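PDB 1PQ4: periplasmic binding protein component of an ABC type zinc uptake transporter from Synechocystis sp., which probably binds zinc in the periplasm and hands it to the membrane components of an ABC-type zinc uptake transporter. Local coordinates for residues Q183-Q186 against P187-Q190; T146-A149 against K150-E154. One frame throughout, in Å; residues are numbered along the deposited sequence.

Contact 1: residues Q183-Q186 against P187-Q190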
ATOM      1  N   GLN A 183       7.196  15.671   9.951  1.00 23.67           N
ATOM      2  CA  GLN A 183       8.383  16.335  10.491  1.00 27.46           C
ATOM      3  C   GLN A 183       9.637  15.918   9.684  1.00 25.51           C
ATOM      4  O   GLN A 183      10.502  16.728   9.370  1.00 24.35           O
ATOM      5  CB  GLN A 183       8.574  15.979  11.966  1.00 30.34           C
ATOM      6  CG  GLN A 183       7.518  16.621  12.856  1.00 48.73           C
ATOM      7  CD  GLN A 183       7.753  16.399  14.341  1.00 54.80           C
ATOM      8  OE1 GLN A 183       7.889  15.260  14.806  1.00 54.81           O
ATOM      9  NE2 GLN A 183       7.787  17.498  15.101  1.00 60.79           N
ATOM     10  N   ILE A 184       9.723  14.644   9.368  1.00 21.67           N
ATOM     11  CA  ILE A 184      10.828  14.133   8.559  1.00 21.78           C
ATOM     12  C   ILE A 184      10.843  14.765   7.169  1.00 21.50           C
ATOM     13  O   ILE A 184      11.894  15.169   6.688  1.00 22.57           O
ATOM     14  CB  ILE A 184      10.713  12.582   8.413  1.00 20.64           C
ATOM     15  CG1 ILE A 184      10.897  11.946   9.787  1.00 24.32           C
ATOM     16  CG2 ILE A 184      11.714  12.036   7.359  1.00 20.42           C
ATOM     17  CD1 ILE A 184      10.434  10.498   9.882  1.00 28.05           C
ATOM     18  N   LEU A 185       9.676  14.889   6.525  1.00 17.39           N
ATOM     19  CA  LEU A 185       9.628  15.383   5.150  1.00 18.39           C
ATOM     20  C   LEU A 185       9.415  16.867   4.898  1.00 24.17           C
ATOM     21  O   LEU A 185       9.723  17.346   3.817  1.00 25.70           O
ATOM     22  CB  LEU A 185       8.516  14.627   4.380  1.00 19.18           C
ATOM     23  CG  LEU A 185       8.603  13.264   3.684  1.00 30.17           C
ATOM     24  CD1 LEU A 185       9.962  12.677   3.773  1.00 18.48           C
ATOM     25  CD2 LEU A 185       7.515  12.326   4.194  1.00 22.36           C
ATOM     26  N   GLN A 186       8.882  17.621   5.845  1.00 26.51           N
ATOM     27  CA  GLN A 186       8.639  19.021   5.491  1.00 34.80           C
ATOM     28  C   GLN A 186       9.825  19.923   5.125  1.00 30.16           C
ATOM     29  O   GLN A 186       9.683  20.769   4.246  1.00 28.58           O
ATOM     30  CB  GLN A 186       7.775  19.721   6.548  1.00 40.45           C
ATOM     31  CG  GLN A 186       6.315  19.191   6.618  1.00 58.14           C
ATOM     32  CD  GLN A 186       5.708  18.760   5.254  1.00 66.42           C
ATOM     33  OE1 GLN A 186       6.096  17.732   4.673  1.00 65.76           O
ATOM     34  NE2 GLN A 186       4.747  19.544   4.755  1.00 68.69           N
ATOM     35  N   PRO A 187      11.020  19.702   5.716  1.00 28.89           N
ATOM     36  CA  PRO A 187      12.149  20.581   5.379  1.00 29.83           C
ATOM     37  C   PRO A 187      12.906  20.330   4.073  1.00 31.59           C
ATOM     38  O   PRO A 187      13.753  21.111   3.706  1.00 34.21           O
ATOM     39  CB  PRO A 187      13.047  20.453   6.614  1.00 30.13           C
ATOM     40  CG  PRO A 187      12.907  18.991   6.965  1.00 33.42           C
ATOM     41  CD  PRO A 187      11.404  18.730   6.761  1.00 28.21           C
ATOM     42  N   LEU A 188      12.611  19.256   3.367  1.00 28.03           N
ATOM     43  CA  LEU A 188      13.317  18.989   2.121  1.00 27.14           C
ATOM     44  C   LEU A 188      13.130  20.058   1.065  1.00 26.50           C
ATOM     45  O   LEU A 188      12.022  20.464   0.780  1.00 29.27           O
ATOM     46  CB  LEU A 188      12.861  17.660   1.557  1.00 28.80           C
ATOM     47  CG  LEU A 188      12.864  16.519   2.593  1.00 32.88           C
ATOM     48  CD1 LEU A 188      12.493  15.224   1.881  1.00 25.29           C
ATOM     49  CD2 LEU A 188      14.245  16.402   3.263  1.00 37.78           C
ATOM     50  N   PRO A 189      14.226  20.550   0.469  1.00 32.66           N
ATOM     51  CA  PRO A 189      14.078  21.575  -0.576  1.00 27.14           C
ATOM     52  C   PRO A 189      13.717  20.845  -1.857  1.00 30.39           C
ATOM     53  O   PRO A 189      13.063  21.405  -2.711  1.00 36.75           O
ATOM     54  CB  PRO A 189      15.489  22.190  -0.698  1.00 34.55           C
ATOM     55  CG  PRO A 189      16.200  21.759   0.562  1.00 39.25           C
ATOM     56  CD  PRO A 189      15.643  20.370   0.837  1.00 37.45           C
ATOM     57  N   GLN A 190      14.182  19.603  -1.989  1.00 23.21           N
ATOM     58  CA  GLN A 190      13.925  18.777  -3.164  1.00 29.19           C
ATOM     59  C   GLN A 190      12.705  17.922  -2.805  1.00 29.98           C
ATOM     60  O   GLN A 190      12.722  17.110  -1.864  1.00 28.77           O
ATOM     61  CB  GLN A 190      15.147  17.892  -3.492  1.00 34.33           C
ATOM     62  CG  GLN A 190      14.945  16.868  -4.645  1.00 37.90           C
ATOM     63  CD  GLN A 190      14.436  17.513  -5.931  1.00 40.01           C
ATOM     64  OE1 GLN A 190      13.237  17.545  -6.194  1.00 41.61           O
ATOM     65  NE2 GLN A 190      15.357  18.042  -6.735  1.00 45.17           N
TER

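Contact 2: residues T146-A149 against K150-E154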
ATOM      1  N   THR A 146     -11.563   2.715  10.291  1.00 13.48           N
ATOM      2  CA  THR A 146     -12.916   2.966  10.830  1.00 13.79           C
ATOM      3  C   THR A 146     -13.949   2.028  10.168  1.00 15.75           C
ATOM      4  O   THR A 146     -14.739   1.394  10.837  1.00 16.42           O
ATOM      5  CB  THR A 146     -13.270   4.425  10.622  1.00 17.18           C
ATOM      6  OG1 THR A 146     -12.309   5.202  11.330  1.00 17.77           O
ATOM      7  CG2 THR A 146     -14.691   4.753  11.143  1.00 20.04           C
ATOM      8  N   THR A 147     -13.872   1.898   8.849  1.00 15.54           N
ATOM      9  CA  THR A 147     -14.782   1.052   8.082  1.00 17.36           C
ATOM     10  C   THR A 147     -14.591  -0.371   8.532  1.00 17.74           C
ATOM     11  O   THR A 147     -15.551  -1.092   8.796  1.00 15.61           O
ATOM     12  CB  THR A 147     -14.496   1.196   6.560  1.00 19.73           C
ATOM     13  OG1 THR A 147     -14.765   2.547   6.151  1.00 20.47           O
ATOM     14  CG2 THR A 147     -15.363   0.211   5.726  1.00 19.93           C
ATOM     15  N   ILE A 148     -13.337  -0.810   8.641  1.00 14.51           N
ATOM     16  CA  ILE A 148     -13.133  -2.188   9.061  1.00 13.30           C
ATOM     17  C   ILE A 148     -13.681  -2.498  10.462  1.00 12.09           C
ATOM     18  O   ILE A 148     -14.352  -3.532  10.675  1.00 14.67           O
ATOM     19  CB  ILE A 148     -11.615  -2.543   8.972  1.00 14.61           C
ATOM     20  CG1 ILE A 148     -11.140  -2.423   7.499  1.00 17.61           C
ATOM     21  CG2 ILE A 148     -11.385  -3.935   9.542  1.00 19.70           C
ATOM     22  CD1 ILE A 148      -9.628  -2.469   7.308  1.00 28.05           C
ATOM     23  N   ALA A 149     -13.390  -1.626  11.429  1.00 13.34           N
ATOM     24  CA  ALA A 149     -13.838  -1.869  12.802  1.00 16.33           C
ATOM     25  C   ALA A 149     -15.374  -1.906  12.842  1.00 16.29           C
ATOM     26  O   ALA A 149     -15.960  -2.766  13.482  1.00 19.15           O
ATOM     27  CB  ALA A 149     -13.314  -0.755  13.741  1.00 13.59           C
ATOM     28  N   LYS A 150     -16.000  -0.954  12.154  1.00 16.31           N
ATOM     29  CA  LYS A 150     -17.475  -0.887  12.110  1.00 20.47           C
ATOM     30  C   LYS A 150     -18.005  -2.204  11.532  1.00 21.21           C
ATOM     31  O   LYS A 150     -18.943  -2.790  12.075  1.00 21.80           O
ATOM     32  CB  LYS A 150     -17.917   0.314  11.238  1.00 25.21           C
ATOM     33  CG  LYS A 150     -19.411   0.313  10.862  1.00 43.23           C
ATOM     34  CD  LYS A 150     -19.732   1.271   9.705  1.00 53.47           C
ATOM     35  CE  LYS A 150     -21.140   1.005   9.133  1.00 62.53           C
ATOM     36  NZ  LYS A 150     -21.373  -0.432   8.711  1.00 65.31           N
ATOM     37  N   GLU A 151     -17.406  -2.707  10.443  1.00 22.25           N
ATOM     38  CA  GLU A 151     -17.901  -3.964   9.901  1.00 20.87           C
ATOM     39  C   GLU A 151     -17.633  -5.148  10.778  1.00 24.98           C
ATOM     40  O   GLU A 151     -18.476  -6.056  10.856  1.00 23.71           O
ATOM     41  CB  GLU A 151     -17.353  -4.212   8.505  1.00 24.94           C
ATOM     42  CG  GLU A 151     -17.786  -3.128   7.576  1.00 28.93           C
ATOM     43  CD  GLU A 151     -19.145  -3.392   6.931  1.00 39.49           C
ATOM     44  OE1 GLU A 151     -20.067  -3.886   7.609  1.00 36.59           O
ATOM     45  OE2 GLU A 151     -19.278  -3.088   5.732  1.00 45.24           O
ATOM     46  N   LEU A 152     -16.477  -5.177  11.452  1.00 22.99           N
ATOM     47  CA  LEU A 152     -16.170  -6.312  12.346  1.00 18.24           C
ATOM     48  C   LEU A 152     -17.117  -6.330  13.563  1.00 16.33           C
ATOM     49  O   LEU A 152     -17.460  -7.413  14.108  1.00 21.11           O
ATOM     50  CB  LEU A 152     -14.708  -6.254  12.858  1.00 21.30           C
ATOM     51  CG  LEU A 152     -13.628  -6.614  11.807  1.00 23.32           C
ATOM     52  CD1 LEU A 152     -12.224  -6.612  12.442  1.00 21.98           C
ATOM     53  CD2 LEU A 152     -13.997  -7.977  11.221  1.00 24.16           C
ATOM     54  N   ALA A 153     -17.487  -5.139  14.040  1.00 20.58           N
ATOM     55  CA  ALA A 153     -18.399  -5.058  15.195  1.00 23.23           C
ATOM     56  C   ALA A 153     -19.798  -5.586  14.800  1.00 27.03           C
ATOM     57  O   ALA A 153     -20.509  -6.124  15.637  1.00 28.05           O
ATOM     58  CB  ALA A 153     -18.488  -3.581  15.717  1.00 20.21           C
ATOM     59  N   GLU A 154     -20.164  -5.440  13.520  1.00 29.68           N
ATOM     60  CA  GLU A 154     -21.447  -5.937  13.015  1.00 29.17           C
ATOM     61  C   GLU A 154     -21.409  -7.452  12.917  1.00 32.65           C
ATOM     62  O   GLU A 154     -22.403  -8.128  13.122  1.00 27.76           O
ATOM     63  CB  GLU A 154     -21.726  -5.373  11.627  1.00 37.29           C
ATOM     64  CG  GLU A 154     -21.977  -3.878  11.586  1.00 47.50           C
ATOM     65  CD  GLU A 154     -23.251  -3.497  12.309  1.00 55.32           C
ATOM     66  OE1 GLU A 154     -24.284  -4.166  12.069  1.00 55.83           O
ATOM     67  OE2 GLU A 154     -23.219  -2.531  13.106  1.00 56.71           O
TER

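Contact 1: residues Q183-Q186 against P187-Q190
L188 folds back over the backbone of L185 three residues earlier, where the chain leaves helix 160-185. Its amide N reaches L185 O at 3.5 Å; the bond is weak, being long though fairly straight (161° at the hydrogen). From there the side chain runs along the same carbonyl. CB passes it loosely, and CG comes closer, 3.5 Å from L185 O. With CG set anti to the carbonyl carbon (chi1 -49°), the branch is directed back at the preceding turn. CD1 then ends 4.0 Å from L185 O and 4.1 Å from L185 CD1, the two leucine side chains meeting at a slant, while CD2 approaches I184 O at 4.3 Å. Shortening L188 to an alanine is likely to leave L185 CD1 without this apolar neighbour and the carbonyl of L185 less screened. L185 O also accepts a hydrogen bond from R191 NH2, so the weak turn bond is not its sole support, and L185 itself packs on A281 of helix 273-288. P187 has no N-H to offer the helix. Instead its ring carbon CD lies against two carbonyl oxygens near the C-terminal end of the helix, 3.4 Å from Q183 O and 3.6 Å from I184 O. Q186 and P187 form the corners of a type I beta turn from L185 to L188, by which the chain passes from the long helix into the loop before strand 192-195.

Contact 2: residues T146-A149 against K150-E154
T146 to A149 and K150 to E154 are successive turns of one helix, 138-155, and their contact is the regular i to i+4 hydrogen bonding of an alpha-helix. Four backbone hydrogen bonds join them. K150 N donates to T146 O at 3.0 Å and E151 N to T147 O at 3.0 Å; L152 N reaches I148 O at 2.8 Å, and A153 N reaches A149 O at 2.9 Å. All are fairly straight, with angles at the hydrogen of 154° to 166°. The threonine hydroxyls bond to the backbone one turn earlier, T146 OG1 to K142 O and T147 OG1 to R143 O, which ties both polar tips to the helix itself.

Apolar contact is carried by I148 and L152, which run alongside each other in the same direction. I148 CG2 meets L152 CD1 at 4.0 Å. L152 CG, held anti to the carbonyl carbon (chi1 -73°), sits 3.4 Å from I148 O, so the leucine touches both the backbone and the gamma methyl CG2 of the residue one turn back. Both side chains rest on L16 of helix 10-20. T146 and A149 meet L167 of helix 160-185, and A149 also touches I19 of helix 10-20, so this helix packs on two others.

Charged side chains occupy a more exposed face. The aliphatic part of E151 lies over the backbone, with CG 3.3 Å from T147 O, before the carboxylate turns off from the backbone. K150 extends beside it until a bend at the last torsion brings NZ round, and the ammonium makes a long salt bridge, K150 NZ to E151 OE1, at 3.9 Å.

The two contacts lie in series along the chain, their centres 35 Å and their nearest atoms about 22 Å apart, and do not touch. Helix 160-185 connects them: residues 146-149 pack on L167 and L171 in its first half, whereas contact 1 marks its other end. In metal-binding proteins of this family a long helix of this kind spans the two lobes, and the positions here are consistent with that, contact 2 lying beside helix 10-20 and contact 1 leading into strand 192-195. Neither contact reaches the zinc ion bound by H37, H133 and H197; both lie away from that site, the centre of contact 1 about 22 Å and that of contact 2 about 20 Å from the centre of the chain.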